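Local coordinates for protein oxidase/hydroxylase (Streptomyces hygroscopicus subsp. hygroscopicus, PDB 4XCB) that binds a metal ion, 2-oxoglutarate and hygromycin B, and probably acts as a 2-oxoglutarate-dependent oxygenase carrying out an oxidative cyclization in orthosomycin biosynthesis, at residues R121-S124 and I125-T128; L203-A206 and L207-T211. One frame throughout, in Å; residues are numbered along the deposited sequence.

Contact 1: residues R121-S124 and I125-T128; sequences RDLS and ITHT
R121 passes T126 at about a right angle: its side chain bends at chi2 to bring CD 3.8 Å from T126 OG1, and NH1 bonds onward to the hydroxyl of S109. D122 holds the turn with both backbone and side chain. Its carbonyl oxygen O takes the hydroxyl of T126 (OG1, 2.8 Å) and the backbone N of I125 (3.1 Å), the two donors arriving from opposite faces of the carbonyl plane. With CG anti to the backbone N (chi1 -174°), the carboxylate reaches forward to S124, whose OG and N both bond to OD1 from one face of its plane, at 2.6 and 3.0 Å. D122 CB also packs 3.8 Å from I125 CG1. Without the carboxylate, as with an alanine at this position, the S124 hydroxyl and amide would probably lose their shared acceptor. L123 runs alongside T126, CD2 3.8 Å from OG1, and F231 of the second subunit packs on D122, L123 and S124. S124 N on D122 OD1 makes an Asx turn, I125 N on D122 O closes a type I beta turn from D122 to I125, and the two hydroxyl bonds add to them, within the loop between strands 118-119 and 128-130.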
loop_
_atom_site.group_PDB
_atom_site.type_symbol
_atom_site.label_atom_id
_atom_site.label_comp_id
_atom_site.label_asym_id
_atom_site.label_seq_id
_atom_site.Cartn_x
_atom_site.Cartn_y
_atom_site.Cartn_z
ATOM N N ARG A 121 1.491 -9.077 -10.597
ATOM C CA ARG A 121 0.289 -8.269 -10.411
ATOM C C ARG A 121 -0.511 -8.287 -11.704
ATOM O O ARG A 121 0.059 -8.210 -12.796
ATOM C CB ARG A 121 0.636 -6.830 -10.031
ATOM C CG ARG A 121 1.111 -6.634 -8.603
ATOM C CD ARG A 121 -0.093 -6.483 -7.682
ATOM N NE ARG A 121 0.233 -6.452 -6.259
ATOM C CZ ARG A 121 0.502 -7.530 -5.533
ATOM N NH1 ARG A 121 0.509 -8.720 -6.114
ATOM N NH2 ARG A 121 0.762 -7.423 -4.230
ATOM N N ASP A 122 -1.830 -8.401 -11.573
ATOM C CA ASP A 122 -2.762 -8.252 -12.687
ATOM C C ASP A 122 -3.542 -6.999 -12.383
ATOM O O ASP A 122 -4.337 -6.977 -11.435
ATOM C CB ASP A 122 -3.699 -9.462 -12.814
ATOM C CG ASP A 122 -4.593 -9.399 -14.050
ATOM O OD1 ASP A 122 -4.831 -8.299 -14.603
ATOM O OD2 ASP A 122 -5.061 -10.477 -14.476
ATOM N N LEU A 123 -3.316 -5.952 -13.174
ATOM C CA LEU A 123 -3.867 -4.654 -12.825
ATOM C C LEU A 123 -5.391 -4.631 -13.011
ATOM O O LEU A 123 -6.050 -3.762 -12.454
ATOM C CB LEU A 123 -3.169 -3.531 -13.615
ATOM C CG LEU A 123 -1.740 -3.244 -13.100
ATOM C CD1 LEU A 123 -1.099 -2.058 -13.822
ATOM C CD2 LEU A 123 -1.686 -3.018 -11.593
ATOM N N SER A 124 -5.964 -5.623 -13.701
ATOM C CA SER A 124 -7.420 -5.675 -13.876
ATOM C C SER A 124 -8.138 -6.009 -12.576
ATOM O O SER A 124 -9.346 -5.774 -12.438
ATOM C CB SER A 124 -7.823 -6.705 -14.952
ATOM O OG SER A 124 -7.442 -8.025 -14.588
ATOM N N ILE A 125 -7.407 -6.584 -11.627
ATOM C CA ILE A 125 -7.998 -6.976 -10.367
ATOM C C ILE A 125 -7.268 -6.402 -9.161
ATOM O O ILE A 125 -7.545 -6.788 -8.037
ATOM C CB ILE A 125 -8.031 -8.523 -10.193
ATOM C CG1 ILE A 125 -6.664 -9.123 -10.541
ATOM C CG2 ILE A 125 -9.145 -9.126 -11.044
ATOM C CD1 ILE A 125 -6.519 -10.610 -10.201
ATOM N N THR A 126 -6.324 -5.506 -9.407
ATOM C CA THR A 126 -5.553 -4.896 -8.337
ATOM C C THR A 126 -6.387 -3.799 -7.675
ATOM O O THR A 126 -6.818 -2.839 -8.317
ATOM C CB THR A 126 -4.211 -4.365 -8.881
ATOM O OG1 THR A 126 -3.378 -5.479 -9.240
ATOM C CG2 THR A 126 -3.497 -3.549 -7.851
ATOM N N HIS A 127 -6.646 -3.963 -6.383
ATOM C CA HIS A 127 -7.612 -3.121 -5.723
ATOM C C HIS A 127 -7.000 -2.377 -4.554
ATOM O O HIS A 127 -5.907 -2.706 -4.081
ATOM C CB HIS A 127 -8.803 -3.958 -5.263
ATOM C CG HIS A 127 -8.421 -5.087 -4.365
ATOM N ND1 HIS A 127 -8.510 -5.002 -2.995
ATOM C CD2 HIS A 127 -7.934 -6.318 -4.638
ATOM C CE1 HIS A 127 -8.098 -6.137 -2.460
ATOM N NE2 HIS A 127 -7.741 -6.953 -3.434
ATOM N N THR A 128 -7.693 -1.346 -4.109
ATOM C CA THR A 128 -7.152 -0.541 -3.036
ATOM C C THR A 128 -8.261 0.039 -2.166
ATOM O O THR A 128 -9.442 -0.299 -2.311
ATOM C CB THR A 128 -6.241 0.568 -3.628
ATOM O OG1 THR A 128 -5.504 1.231 -2.596
ATOM C CG2 THR A 128 -7.044 1.578 -4.381
#

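Contact 2: residues L203-A206 and L207-T211; sequences LNEA and LMHGT. With NI (nickel (II) ion), chain E; AKG (2-oxoglutaric acid), chain F.
L203 and H209 reach toward each other at the metal centre of a double-stranded beta-helix oxygenase, where a type I turn from N204 to L207 brings them together. L203 CD2 lies over one face of the imidazole, displaced from the middle toward NE2 and 3.8 Å from the ring centroid, a CH-pi contact; the other methyl, CD1, packs 3.8 Å from L207 CD2 where the two leucines cross at about a right angle. The imidazole is fixed from both nitrogens. H209 CG sits between the backbone N and the carbonyl carbon (chi1 66°), which lets ND1 bond to L207 O at 2.8 Å (165°), with that oxygen in the ring plane, while NE2 binds nickel at 2.1 Å. Nickel is also held by H105, two waters and the 2-oxoglutarate atoms O1 and O5. The E205 carboxylate stands nearly perpendicular to the H209 ring (89°), with OE1 at the ring edge. Although E205 belongs to the iron site in another structure of this protein, here it meets nickel through water: OE2 accepts from one nickel-bound water (2.8 Å), and OE1 lies beside the other. The turn itself is closed by L207 N to N204 O (2.9 Å), and N204 OD1 forms an Asx turn with A206 N. Farther along, T211 CG2 rests 3.5 Å from C5 of 2-oxoglutarate.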
loop_
_atom_site.group_PDB
_atom_site.type_symbol
_atom_site.label_atom_id
_atom_site.label_comp_id
_atom_site.label_asym_id
_atom_site.label_seq_id
_atom_site.Cartn_x
_atom_site.Cartn_y
_atom_site.Cartn_z
ATOM N N LEU A 203 -18.567 -10.350 -5.593
ATOM C CA LEU A 203 -17.244 -10.978 -5.599
ATOM C C LEU A 203 -16.149 -10.048 -6.122
ATOM O O LEU A 203 -16.238 -9.536 -7.229
ATOM C CB LEU A 203 -17.292 -12.242 -6.457
ATOM C CG LEU A 203 -16.005 -13.025 -6.699
ATOM C CD1 LEU A 203 -15.461 -13.538 -5.372
ATOM C CD2 LEU A 203 -16.289 -14.188 -7.637
ATOM N N ASN A 204 -15.119 -9.838 -5.316
ATOM C CA ASN A 204 -13.870 -9.217 -5.765
ATOM C C ASN A 204 -13.102 -10.223 -6.608
ATOM O O ASN A 204 -12.695 -11.264 -6.094
ATOM C CB ASN A 204 -13.035 -8.794 -4.546
ATOM C CG ASN A 204 -11.798 -7.978 -4.923
ATOM O OD1 ASN A 204 -11.326 -8.033 -6.050
ATOM N ND2 ASN A 204 -11.263 -7.224 -3.956
ATOM N N GLU A 205 -12.880 -9.943 -7.884
ATOM C CA GLU A 205 -12.276 -10.957 -8.747
ATOM C C GLU A 205 -10.807 -11.208 -8.401
ATOM O O GLU A 205 -10.190 -12.135 -8.922
ATOM C CB GLU A 205 -12.442 -10.573 -10.221
ATOM C CG GLU A 205 -13.842 -10.935 -10.751
ATOM C CD GLU A 205 -14.077 -12.438 -10.795
ATOM O OE1 GLU A 205 -13.279 -13.157 -11.430
ATOM O OE2 GLU A 205 -15.062 -12.905 -10.187
ATOM N N ALA A 206 -10.271 -10.426 -7.477
ATOM C CA ALA A 206 -8.936 -10.709 -6.943
ATOM C C ALA A 206 -8.919 -11.982 -6.088
ATOM O O ALA A 206 -7.858 -12.590 -5.913
ATOM C CB ALA A 206 -8.432 -9.523 -6.137
ATOM N N LEU A 207 -10.078 -12.379 -5.570
ATOM C CA LEU A 207 -10.165 -13.562 -4.708
ATOM C C LEU A 207 -9.885 -14.818 -5.517
ATOM O O LEU A 207 -10.365 -14.956 -6.619
ATOM C CB LEU A 207 -11.545 -13.634 -4.064
ATOM C CG LEU A 207 -11.721 -14.719 -3.014
ATOM C CD1 LEU A 207 -10.898 -14.358 -1.782
ATOM C CD2 LEU A 207 -13.183 -14.789 -2.665
ATOM N N MET A 208 -9.098 -15.745 -4.971
ATOM C CA MET A 208 -8.889 -17.014 -5.638
ATOM C C MET A 208 -10.026 -17.928 -5.259
ATOM O O MET A 208 -10.214 -18.201 -4.079
ATOM C CB MET A 208 -7.561 -17.656 -5.242
ATOM C CG MET A 208 -7.338 -18.986 -5.950
ATOM S SD MET A 208 -5.773 -19.761 -5.502
ATOM C CE MET A 208 -4.623 -18.594 -6.225
ATOM N N HIS A 209 -10.785 -18.364 -6.258
ATOM C CA HIS A 209 -12.041 -19.045 -6.003
ATOM C C HIS A 209 -12.372 -20.042 -7.109
ATOM O O HIS A 209 -11.736 -20.072 -8.163
ATOM C CB HIS A 209 -13.165 -18.017 -5.879
ATOM C CG HIS A 209 -13.424 -17.287 -7.152
ATOM N ND1 HIS A 209 -12.625 -16.254 -7.595
ATOM C CD2 HIS A 209 -14.360 -17.485 -8.108
ATOM C CE1 HIS A 209 -13.080 -15.828 -8.764
ATOM N NE2 HIS A 209 -14.126 -16.561 -9.095
ATOM N N GLY A 210 -13.385 -20.859 -6.860
ATOM C CA GLY A 210 -13.844 -21.822 -7.842
ATOM C C GLY A 210 -15.037 -22.518 -7.239
ATOM O O GLY A 210 -15.718 -21.951 -6.393
ATOM N N THR A 211 -15.305 -23.745 -7.664
ATOM C CA THR A 211 -16.325 -24.531 -6.970
ATOM C C THR A 211 -15.895 -25.968 -6.809
ATOM O O THR A 211 -15.050 -26.464 -7.546
ATOM C CB THR A 211 -17.679 -24.537 -7.699
ATOM O OG1 THR A 211 -17.680 -25.563 -8.701
ATOM C CG2 THR A 211 -17.965 -23.183 -8.339
HETATM NI NI NI E . -14.834 -16.950 -11.027
HETATM C C1 AKG F . -17.014 -17.784 -12.471
HETATM O O1 AKG F . -15.917 -17.189 -12.710
HETATM O O2 AKG F . -17.898 -17.899 -13.373
HETATM C C2 AKG F . -17.271 -18.352 -11.101
HETATM O O5 AKG F . -16.449 -18.115 -10.235
HETATM C C3 AKG F . -18.494 -19.219 -10.854
HETATM C C4 AKG F . -18.902 -19.292 -9.401
HETATM C C5 AKG F . -19.940 -20.387 -9.212
HETATM O O3 AKG F . -20.515 -20.522 -8.096
HETATM O O4 AKG F . -20.219 -21.151 -10.176
HETATM O O HOH W 1 -16.358 -15.268 -10.735
HETATM O O HOH W 2 -13.908 -15.479 -12.044
#

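How the contacts relate
From the N terminus, contact 1 comes first and closes a tight turn, D122 to I125, in the loop leading into strand 128-130. After several strands, among them 139-144 and 156-159, and two helices, contact 2 follows, its turn joining strand 200-204 of the six-stranded sheet to strand 209-211 of the four-stranded one. The contacts are in series, neither nested nor crossed, and each turn is closed within its own stretch. They nevertheless touch in space: I125 O and the H127 ring pack against the CB of A206, and I125 CG2 lies 3.7 Å from E205 CB. The loop that faces the second subunit thus packs on the turn that carries E205 and leads to the nickel ligand H209.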